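Lipocalin (Argas monolakensis, PDB 3BRN) binds serotonin in the pocket of its lipocalin beta barrel, consistent with a role as a biogenic-amine-binding protein of a soft tick. Local coordinates at residues A[62-70]-A[149-157]; A[112-120]-A[132-143]. All coordinates share one frame; numbering follows the deposited sequence.

Contact 1 of 2, residues A[62-70]-A[149-157]; sequences KLQNGQMIQ and WQTYCPPLP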
loop_
_atom_site.group_PDB
_atom_site.type_symbol
_atom_site.label_atom_id
_atom_site.label_comp_id
_atom_site.label_asym_id
_atom_site.label_seq_id
_atom_site.Cartn_x
_atom_site.Cartn_y
_atom_site.Cartn_z
ATOM N N LYS A 62 -9.813 -2.413 -7.644
ATOM C CA LYS A 62 -9.859 -3.807 -7.289
ATOM C C LYS A 62 -10.435 -4.536 -8.498
ATOM O O LYS A 62 -10.925 -3.899 -9.440
ATOM C CB LYS A 62 -10.780 -3.980 -6.086
ATOM C CG LYS A 62 -12.239 -3.676 -6.393
ATOM C CD LYS A 62 -13.124 -4.071 -5.231
ATOM C CE LYS A 62 -14.393 -3.242 -5.192
ATOM N NZ LYS A 62 -15.136 -3.471 -3.920
ATOM N N LEU A 63 -10.323 -5.859 -8.494
ATOM C CA LEU A 63 -10.830 -6.675 -9.587
ATOM C C LEU A 63 -12.341 -6.814 -9.506
ATOM O O LEU A 63 -12.903 -7.061 -8.436
ATOM C CB LEU A 63 -10.178 -8.056 -9.577
ATOM C CG LEU A 63 -10.641 -9.017 -10.672
ATOM C CD1 LEU A 63 -10.370 -8.395 -12.036
ATOM C CD2 LEU A 63 -9.933 -10.352 -10.522
ATOM N N GLN A 64 -12.998 -6.672 -10.654
ATOM C CA GLN A 64 -14.440 -6.769 -10.697
ATOM C C GLN A 64 -14.746 -7.186 -12.124
ATOM O O GLN A 64 -14.387 -6.493 -13.074
ATOM C CB GLN A 64 -15.084 -5.475 -10.204
ATOM C CG GLN A 64 -16.398 -5.695 -9.455
ATOM C CD GLN A 64 -17.091 -4.392 -9.091
ATOM O OE1 GLN A 64 -17.110 -3.987 -7.924
ATOM N NE2 GLN A 64 -17.623 -3.705 -10.096
ATOM N N ASN A 65 -15.367 -8.356 -12.256
ATOM C CA ASN A 65 -15.832 -8.840 -13.542
ATOM C C ASN A 65 -14.753 -8.907 -14.609
ATOM O O ASN A 65 -14.982 -8.553 -15.772
ATOM C CB ASN A 65 -16.986 -7.941 -13.985
ATOM C CG ASN A 65 -18.187 -8.046 -13.065
ATOM O OD1 ASN A 65 -18.637 -9.149 -12.744
ATOM N ND2 ASN A 65 -18.699 -6.901 -12.616
ATOM N N GLY A 66 -13.570 -9.352 -14.199
ATOM C CA GLY A 66 -12.457 -9.535 -15.119
ATOM C C GLY A 66 -11.663 -8.266 -15.366
ATOM O O GLY A 66 -10.587 -8.313 -15.967
ATOM N N GLN A 67 -12.150 -7.145 -14.840
ATOM C CA GLN A 67 -11.473 -5.863 -15.036
ATOM C C GLN A 67 -11.103 -5.119 -13.756
ATOM O O GLN A 67 -11.795 -5.209 -12.744
ATOM C CB GLN A 67 -12.297 -4.961 -15.949
ATOM C CG GLN A 67 -12.510 -5.546 -17.330
ATOM C CD GLN A 67 -13.126 -4.551 -18.272
ATOM O OE1 GLN A 67 -13.977 -3.682 -17.737
ATOM N NE2 GLN A 67 -12.784 -4.508 -19.454
ATOM N N MET A 68 -10.005 -4.372 -13.817
ATOM C CA MET A 68 -9.596 -3.506 -12.708
ATOM C C MET A 68 -10.406 -2.218 -12.775
ATOM O O MET A 68 -10.230 -1.421 -13.703
ATOM C CB MET A 68 -8.110 -3.150 -12.832
ATOM C CG MET A 68 -7.144 -4.305 -12.657
ATOM S SD MET A 68 -7.366 -5.095 -11.052
ATOM C CE MET A 68 -5.699 -5.050 -10.384
ATOM N N ILE A 69 -11.303 -2.012 -11.814
ATOM C CA ILE A 69 -12.077 -0.773 -11.778
ATOM C C ILE A 69 -11.277 0.341 -11.119
ATOM O O ILE A 69 -10.475 0.091 -10.205
ATOM C CB ILE A 69 -13.413 -0.928 -11.023
ATOM C CG1 ILE A 69 -13.154 -1.233 -9.549
ATOM C CG2 ILE A 69 -14.318 -1.968 -11.708
ATOM C CD1 ILE A 69 -14.348 -0.994 -8.644
ATOM N N GLN A 70 -11.503 1.569 -11.579
ATOM C CA GLN A 70 -10.807 2.736 -11.040
ATOM C C GLN A 70 -11.771 3.666 -10.327
ATOM O O GLN A 70 -12.805 4.038 -10.871
ATOM C CB GLN A 70 -10.114 3.506 -12.155
ATOM C CG GLN A 70 -9.224 2.663 -13.031
ATOM C CD GLN A 70 -8.608 3.469 -14.148
ATOM O OE1 GLN A 70 -8.637 4.788 -14.004
ATOM N NE2 GLN A 70 -8.135 2.917 -15.145
ATOM N N TRP A 149 -3.444 -10.356 -3.136
ATOM C CA TRP A 149 -3.006 -10.409 -4.523
ATOM C C TRP A 149 -2.768 -11.853 -4.882
ATOM O O TRP A 149 -2.331 -12.639 -4.037
ATOM C CB TRP A 149 -1.701 -9.649 -4.714
ATOM C CG TRP A 149 -1.121 -9.848 -6.095
ATOM C CD1 TRP A 149 -1.511 -9.220 -7.246
ATOM C CD2 TRP A 149 -0.098 -10.783 -6.475
ATOM N NE1 TRP A 149 -0.764 -9.682 -8.312
ATOM C CE2 TRP A 149 0.115 -10.630 -7.859
ATOM C CE3 TRP A 149 0.676 -11.712 -5.772
ATOM C CZ2 TRP A 149 1.091 -11.339 -8.541
ATOM C CZ3 TRP A 149 1.613 -12.449 -6.465
ATOM C CH2 TRP A 149 1.791 -12.280 -7.837
ATOM N N GLN A 150 -3.180 -12.214 -6.093
ATOM C CA GLN A 150 -2.936 -13.529 -6.655
ATOM C C GLN A 150 -2.426 -13.352 -8.073
ATOM O O GLN A 150 -2.655 -12.327 -8.699
ATOM C CB GLN A 150 -4.220 -14.369 -6.672
ATOM C CG GLN A 150 -4.597 -14.922 -5.316
ATOM C CD GLN A 150 -3.421 -15.597 -4.639
ATOM O OE1 GLN A 150 -2.851 -16.594 -5.304
ATOM N NE2 GLN A 150 -2.962 -15.155 -3.582
ATOM N N THR A 151 -1.634 -14.306 -8.525
ATOM C CA THR A 151 -1.020 -14.246 -9.841
ATOM C C THR A 151 -2.021 -14.036 -10.984
ATOM O O THR A 151 -1.647 -13.567 -12.067
ATOM C CB THR A 151 -0.177 -15.510 -10.080
ATOM O OG1 THR A 151 0.538 -15.383 -11.309
ATOM C CG2 THR A 151 -1.055 -16.732 -10.128
ATOM N N TYR A 152 -3.293 -14.356 -10.737
ATOM C CA TYR A 152 -4.356 -14.168 -11.730
ATOM C C TYR A 152 -4.868 -12.733 -11.781
ATOM O O TYR A 152 -5.706 -12.406 -12.623
ATOM C CB TYR A 152 -5.538 -15.110 -11.458
ATOM C CG TYR A 152 -6.367 -14.712 -10.249
ATOM C CD1 TYR A 152 -6.214 -15.362 -9.028
ATOM C CD2 TYR A 152 -7.248 -13.638 -10.311
ATOM C CE1 TYR A 152 -6.942 -14.978 -7.913
ATOM C CE2 TYR A 152 -7.959 -13.221 -9.188
ATOM C CZ TYR A 152 -7.804 -13.897 -7.994
ATOM O OH TYR A 152 -8.532 -13.508 -6.884
ATOM N N CYS A 153 -4.434 -11.895 -10.839
ATOM C CA CYS A 153 -4.844 -10.489 -10.832
ATOM C C CYS A 153 -4.408 -9.791 -12.125
ATOM O O CYS A 153 -3.259 -9.911 -12.536
ATOM C CB CYS A 153 -4.236 -9.751 -9.623
ATOM S SG CYS A 153 -4.988 -10.137 -8.003
ATOM N N PRO A 154 -5.309 -9.012 -12.745
ATOM C CA PRO A 154 -4.869 -8.281 -13.931
ATOM C C PRO A 154 -3.744 -7.293 -13.598
ATOM O O PRO A 154 -3.463 -7.054 -12.416
ATOM C CB PRO A 154 -6.134 -7.527 -14.378
ATOM C CG PRO A 154 -7.275 -8.224 -13.698
ATOM C CD PRO A 154 -6.708 -8.723 -12.396
ATOM N N PRO A 155 -3.023 -6.817 -14.626
ATOM C CA PRO A 155 -2.004 -5.784 -14.434
ATOM C C PRO A 155 -2.682 -4.476 -14.059
ATOM O O PRO A 155 -3.886 -4.330 -14.264
ATOM C CB PRO A 155 -1.361 -5.658 -15.822
ATOM C CG PRO A 155 -1.762 -6.892 -16.560
ATOM C CD PRO A 155 -3.115 -7.239 -16.032
ATOM N N LEU A 156 -1.931 -3.546 -13.479
ATOM C CA LEU A 156 -2.526 -2.284 -13.066
ATOM C C LEU A 156 -2.913 -1.459 -14.283
ATOM O O LEU A 156 -2.243 -1.526 -15.319
ATOM C CB LEU A 156 -1.594 -1.488 -12.128
ATOM C CG LEU A 156 -1.343 -2.117 -10.752
ATOM C CD1 LEU A 156 -0.485 -1.228 -9.848
ATOM C CD2 LEU A 156 -2.660 -2.426 -10.080
ATOM N N PRO A 157 -4.072 -0.786 -14.203
ATOM C CA PRO A 157 -4.507 0.151 -15.236
ATOM C C PRO A 157 -3.475 1.265 -15.445
ATOM O O PRO A 157 -3.228 1.708 -16.567
ATOM C CB PRO A 157 -5.816 0.726 -14.671
ATOM C CG PRO A 157 -5.869 0.300 -13.230
ATOM C CD PRO A 157 -5.079 -0.959 -13.145
ATOM O OXT PRO A 157 -2.800 1.698 -14.511
#
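Met-68 and Leu-63 close on the proline-rich C-terminal tail, both touching the ring of Pro-154. The Leu-63 methyl CD1 lies 3.5 Å from Pro-154 CG, while its sister CD2 comes to the ring of Tyr-152 at the edge, in plane, 3.7 Å from CE2. Met-68 meets the proline ring at another point, CG 3.8 Å from Pro-154 CB. With CG anti to the carbonyl carbon (chi1 -67°), that atom also lies 3.6 Å from Pro-155 O; bends at chi2 and chi3 then bring SD and CE back onto the tail, CE 4.0 Å from Leu-156 CD2. At the terminus, Pro-157 CD packs 3.8 Å from Met-68 CB, and the extended Gln-70 side chain and Pro-157 run past each other in opposite directions, Gln-70 NE2 nearest Pro-157 CB.

The other side of the contact is a beta hairpin: strands 55-64 and 67-78 of the lipocalin barrel are joined by a type I' turn from Gln-64 to Gln-67, where Gln-64 N and Gln-67 O bond at 2.8 Å. Contact between hairpin and tail is wholly van der Waals. Polar restraint of the tail comes from further out, as Tyr-152 OH bonds to Glu-39 and Pro-154 O to Tyr-28 OH. In addition, the Cys-40–Cys-153 disulfide fixes the tail covalently to the segment leading into strand 42-44.

Contact 2 of 2, residues A[112-120]-A[132-143]; sequences DGNYELWVH and CDTKFAQVAGGR. With SRO (serotonin), chain C.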
loop_
_atom_site.group_PDB
_atom_site.type_symbol
_atom_site.label_atom_id
_atom_site.label_comp_id
_atom_site.label_asym_id
_atom_site.label_seq_id
_atom_site.Cartn_x
_atom_site.Cartn_y
_atom_site.Cartn_z
ATOM N N ASP A 112 -8.063 0.596 10.284
ATOM C CA ASP A 112 -8.726 -0.277 11.258
ATOM C C ASP A 112 -7.785 -0.878 12.301
ATOM O O ASP A 112 -8.234 -1.578 13.212
ATOM C CB ASP A 112 -9.459 -1.415 10.541
ATOM C CG ASP A 112 -10.670 -0.929 9.744
ATOM O OD1 ASP A 112 -10.965 0.293 9.753
ATOM O OD2 ASP A 112 -11.313 -1.772 9.079
ATOM N N GLY A 113 -6.484 -0.627 12.154
ATOM C CA GLY A 113 -5.469 -1.137 13.082
ATOM C C GLY A 113 -4.777 -2.397 12.594
ATOM O O GLY A 113 -3.895 -2.936 13.251
ATOM N N ASN A 114 -5.203 -2.901 11.472
ATOM C CA ASN A 114 -4.604 -4.045 10.849
ATOM C C ASN A 114 -3.239 -3.739 10.219
ATOM O O ASN A 114 -2.929 -2.620 10.002
ATOM C CB ASN A 114 -5.558 -4.550 9.798
ATOM C CG ASN A 114 -5.802 -3.544 8.730
ATOM O OD1 ASN A 114 -6.415 -2.543 8.948
ATOM N ND2 ASN A 114 -5.257 -3.786 7.601
ATOM N N TYR A 115 -2.455 -4.765 9.945
ATOM C CA TYR A 115 -1.219 -4.599 9.240
ATOM C C TYR A 115 -1.299 -4.977 7.780
ATOM O O TYR A 115 -2.005 -5.851 7.433
ATOM C CB TYR A 115 -0.074 -5.329 9.943
ATOM C CG TYR A 115 0.087 -4.872 11.352
ATOM C CD1 TYR A 115 0.599 -3.652 11.617
ATOM C CD2 TYR A 115 -0.352 -5.633 12.403
ATOM C CE1 TYR A 115 0.714 -3.211 12.867
ATOM C CE2 TYR A 115 -0.240 -5.194 13.678
ATOM C CZ TYR A 115 0.293 -3.979 13.906
ATOM O OH TYR A 115 0.429 -3.464 15.126
ATOM N N GLU A 116 -0.496 -4.329 6.959
ATOM C CA GLU A 116 -0.620 -4.445 5.506
ATOM C C GLU A 116 0.740 -4.456 4.842
ATOM O O GLU A 116 1.604 -3.639 5.166
ATOM C CB GLU A 116 -1.408 -3.254 4.953
ATOM C CG GLU A 116 -2.850 -3.193 5.469
ATOM C CD GLU A 116 -3.607 -1.976 4.959
ATOM O OE1 GLU A 116 -2.958 -1.053 4.409
ATOM O OE2 GLU A 116 -4.834 -1.901 5.198
ATOM N N LEU A 117 0.873 -5.290 3.823
ATOM C CA LEU A 117 2.045 -5.239 2.967
ATOM C C LEU A 117 1.579 -4.819 1.580
ATOM O O LEU A 117 0.784 -5.517 0.960
ATOM C CB LEU A 117 2.700 -6.624 2.904
ATOM C CG LEU A 117 3.838 -6.813 1.896
ATOM C CD1 LEU A 117 5.023 -5.931 2.234
ATOM C CD2 LEU A 117 4.254 -8.284 1.869
ATOM N N TRP A 118 2.108 -3.720 1.090
ATOM C CA TRP A 118 1.813 -3.242 -0.234
ATOM C C TRP A 118 3.028 -3.410 -1.107
ATOM O O TRP A 118 4.102 -3.162 -0.673
ATOM C CB TRP A 118 1.362 -1.804 -0.193
ATOM C CG TRP A 118 0.109 -1.519 0.479
ATOM C CD1 TRP A 118 -0.084 -1.429 1.782
ATOM C CD2 TRP A 118 -1.145 -1.281 -0.127
ATOM N NE1 TRP A 118 -1.361 -1.144 2.060
ATOM C CE2 TRP A 118 -2.053 -1.058 0.891
ATOM C CE3 TRP A 118 -1.596 -1.245 -1.434
ATOM C CZ2 TRP A 118 -3.371 -0.764 0.647
ATOM C CZ3 TRP A 118 -2.903 -0.971 -1.661
ATOM C CH2 TRP A 118 -3.772 -0.727 -0.644
ATOM N N VAL A 119 2.853 -3.890 -2.328
ATOM C CA VAL A 119 3.995 -4.127 -3.217
ATOM C C VAL A 119 3.780 -3.490 -4.585
ATOM O O VAL A 119 2.690 -3.567 -5.151
ATOM C CB VAL A 119 4.327 -5.635 -3.368
ATOM C CG1 VAL A 119 5.648 -5.824 -4.131
ATOM C CG2 VAL A 119 4.408 -6.302 -2.009
ATOM N N HIS A 120 4.796 -2.758 -5.044
ATOM C CA HIS A 120 4.762 -2.076 -6.331
ATOM C C HIS A 120 4.577 -3.064 -7.487
ATOM O O HIS A 120 5.113 -4.169 -7.454
ATOM C CB HIS A 120 6.061 -1.285 -6.523
ATOM C CG HIS A 120 6.022 -0.325 -7.666
ATOM N ND1 HIS A 120 6.550 -0.625 -8.902
ATOM C CD2 HIS A 120 5.443 0.892 -7.787
ATOM C CE1 HIS A 120 6.284 0.359 -9.741
ATOM N NE2 HIS A 120 5.614 1.292 -9.090
ATOM N N CYS A 132 10.626 -5.927 3.438
ATOM C CA CYS A 132 9.231 -5.732 3.777
ATOM C C CYS A 132 8.617 -7.003 4.303
ATOM O O CYS A 132 7.723 -6.941 5.126
ATOM C CB CYS A 132 8.424 -5.209 2.601
ATOM S SG CYS A 132 8.770 -3.499 2.204
ATOM N N ASP A 133 9.037 -8.120 3.777
ATOM C CA ASP A 133 8.549 -9.382 4.257
ATOM C C ASP A 133 8.985 -9.545 5.704
ATOM O O ASP A 133 8.237 -9.896 6.530
ATOM C CB ASP A 133 9.080 -10.515 3.413
ATOM C CG ASP A 133 8.073 -11.049 2.440
ATOM O OD1 ASP A 133 6.889 -10.921 2.677
ATOM O OD2 ASP A 133 8.494 -11.623 1.440
ATOM N N THR A 134 10.232 -9.259 5.979
ATOM C CA THR A 134 10.739 -9.348 7.337
ATOM C C THR A 134 9.969 -8.442 8.298
ATOM O O THR A 134 9.769 -8.792 9.460
ATOM C CB THR A 134 12.245 -9.007 7.408
ATOM O OG1 THR A 134 12.977 -9.867 6.525
ATOM C CG2 THR A 134 12.763 -9.176 8.822
ATOM N N LYS A 135 9.633 -7.237 7.850
ATOM C CA LYS A 135 8.980 -6.268 8.728
ATOM C C LYS A 135 7.530 -6.675 8.941
ATOM O O LYS A 135 6.995 -6.581 10.052
ATOM C CB LYS A 135 9.067 -4.859 8.131
ATOM C CG LYS A 135 8.266 -3.797 8.876
ATOM C CD LYS A 135 8.937 -3.406 10.188
ATOM C CE LYS A 135 8.054 -2.419 10.962
ATOM N NZ LYS A 135 8.801 -1.929 12.171
ATOM N N PHE A 136 6.882 -7.085 7.857
ATOM C CA PHE A 136 5.478 -7.480 7.942
ATOM C C PHE A 136 5.324 -8.681 8.881
ATOM O O PHE A 136 4.438 -8.693 9.759
ATOM C CB PHE A 136 4.908 -7.761 6.534
ATOM C CG PHE A 136 3.486 -8.266 6.547
ATOM C CD1 PHE A 136 2.436 -7.392 6.794
ATOM C CD2 PHE A 136 3.214 -9.622 6.438
ATOM C CE1 PHE A 136 1.116 -7.845 6.868
ATOM C CE2 PHE A 136 1.898 -10.091 6.519
ATOM C CZ PHE A 136 0.851 -9.184 6.732
ATOM N N ALA A 137 6.239 -9.636 8.774
ATOM C CA ALA A 137 6.266 -10.782 9.698
ATOM C C ALA A 137 6.432 -10.340 11.138
ATOM O O ALA A 137 5.751 -10.852 12.027
ATOM C CB ALA A 137 7.367 -11.784 9.318
ATOM N N GLN A 138 7.318 -9.375 11.382
ATOM C CA GLN A 138 7.484 -8.868 12.744
ATOM C C GLN A 138 6.206 -8.305 13.332
ATOM O O GLN A 138 5.876 -8.600 14.472
ATOM C CB GLN A 138 8.608 -7.831 12.841
ATOM C CG GLN A 138 9.922 -8.417 13.285
ATOM C CD GLN A 138 11.047 -7.400 13.307
ATOM O OE1 GLN A 138 10.717 -6.155 13.643
ATOM N NE2 GLN A 138 12.189 -7.716 12.964
ATOM N N VAL A 139 5.597 -7.346 12.641
ATOM C CA VAL A 139 4.417 -6.683 13.182
ATOM C C VAL A 139 3.165 -7.550 13.184
ATOM O O VAL A 139 2.300 -7.391 14.037
ATOM C CB VAL A 139 4.138 -5.311 12.518
ATOM C CG1 VAL A 139 5.311 -4.382 12.755
ATOM C CG2 VAL A 139 3.836 -5.457 10.987
ATOM N N ALA A 140 3.070 -8.463 12.228
ATOM C CA ALA A 140 1.881 -9.291 12.084
ATOM C C ALA A 140 1.860 -10.322 13.197
ATOM O O ALA A 140 0.795 -10.664 13.717
ATOM C CB ALA A 140 1.862 -9.976 10.722
ATOM N N GLY A 141 3.044 -10.814 13.553
ATOM C CA GLY A 141 3.178 -11.757 14.660
ATOM C C GLY A 141 2.480 -13.052 14.312
ATOM O O GLY A 141 2.572 -13.526 13.177
ATOM N N GLY A 142 1.662 -13.542 15.236
ATOM C CA GLY A 142 0.941 -14.804 15.035
ATOM C C GLY A 142 -0.477 -14.602 14.510
ATOM O O GLY A 142 -1.281 -15.529 14.495
ATOM N N ARG A 143 -0.786 -13.379 14.108
ATOM C CA ARG A 143 -2.104 -13.037 13.562
ATOM C C ARG A 143 -2.302 -13.711 12.207
ATOM O O ARG A 143 -1.348 -13.867 11.433
ATOM C CB ARG A 143 -2.221 -11.525 13.382
ATOM C CG ARG A 143 -2.245 -10.710 14.674
ATOM C CD ARG A 143 -2.382 -9.218 14.355
ATOM N NE ARG A 143 -2.365 -8.359 15.541
ATOM C CZ ARG A 143 -1.255 -7.958 16.157
ATOM N NH1 ARG A 143 -0.062 -8.396 15.757
ATOM N NH2 ARG A 143 -1.336 -7.164 17.214
HETATM O OH SRO C . -2.274 6.776 -2.114
HETATM C CZ3 SRO C . -2.244 5.794 -1.154
HETATM C CH2 SRO C . -3.274 5.782 -0.217
HETATM C CZ2 SRO C . -3.368 4.742 0.711
HETATM C CE2 SRO C . -2.363 3.787 0.694
HETATM N NE1 SRO C . -2.078 2.696 1.448
HETATM C CD1 SRO C . -0.963 2.097 0.968
HETATM C CG SRO C . -0.488 2.842 -0.112
HETATM C CD2 SRO C . -1.367 3.912 -0.261
HETATM C CE3 SRO C . -1.320 4.880 -1.142
HETATM C CB SRO C . 0.757 2.551 -0.913
HETATM C CA SRO C . 1.811 3.652 -0.684
HETATM N NZ SRO C . 2.932 3.424 -1.602
HETATM O O HOH W 1 2.216 -5.349 16.181
#
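Tyr-115 meets helix 131-140 with one ring face, over which Val-139 CB stands 4.0 Å from the centroid, a CH-pi contact. The tyrosine OH is 2.8 Å from a water that donates to Val-139 O, so the phenol is tied to the helix's last turn through solvent. Arg-143 comes from beyond that turn: Tyr-115 CE2 sits over its guanidinium face, the two planes 72° apart. NH1 of Arg-143 also bonds to Ala-140 O (3.2 Å) from above the carbonyl plane, and Arg-143 N reaches the same oxygen from the opposite face.

Glu-116 points the other way, into the barrel, and its two carboxylate oxygens take separate bonds: Asn-114 ND2 donates to OE2 on the anti side, and Trp-118 NE1 to OE1 at 2.8 Å, from above the carboxylate plane though in its own ring plane. The Glu-116 backbone N lies near the edge of the Phe-136 ring. Leu-117 turns back to the helix: its CB lies over a face of that ring, and with CG anti to the backbone N (chi1 172°) CD1 is sent 3.5 Å from Cys-132 CB, tighter than usual. Trp-118 again faces inward, and serotonin CD1 rests over the centre of its indole, 3.3 Å from CE2.

Alternation along the strand thus gives the helix one face and the ligand pocket the other. Helix and strand run almost antiparallel (169°), axes 8.8 Å apart, as with the helix packed outside a lipocalin barrel. Strand 115-120 lies between strands 26-32 and 105-109, and the Cys-105–Cys-132 disulfide joins the helix to the latter.

After helix 15-20 and strands 26-32 and 42-44, the chain makes the hairpin of strands 55-64 and 67-78. The hairpin's partner lies at the C terminus, and contact 2 closes within the intervening chain: strand 115-120 is followed by a short excursion of 11 residues and then by the helix that returns along it. After strand 146-147 the tail 149-157 meets the hairpin, closing contact 1 over 78 intervening residues. Contact 2 is therefore nested inside contact 1, without crossing. Both reach the same antiparallel sheet, the centres of the two contacts about 22 Å apart: one joins the C-terminal tail to a hairpin, the other a helix to the barrel wall.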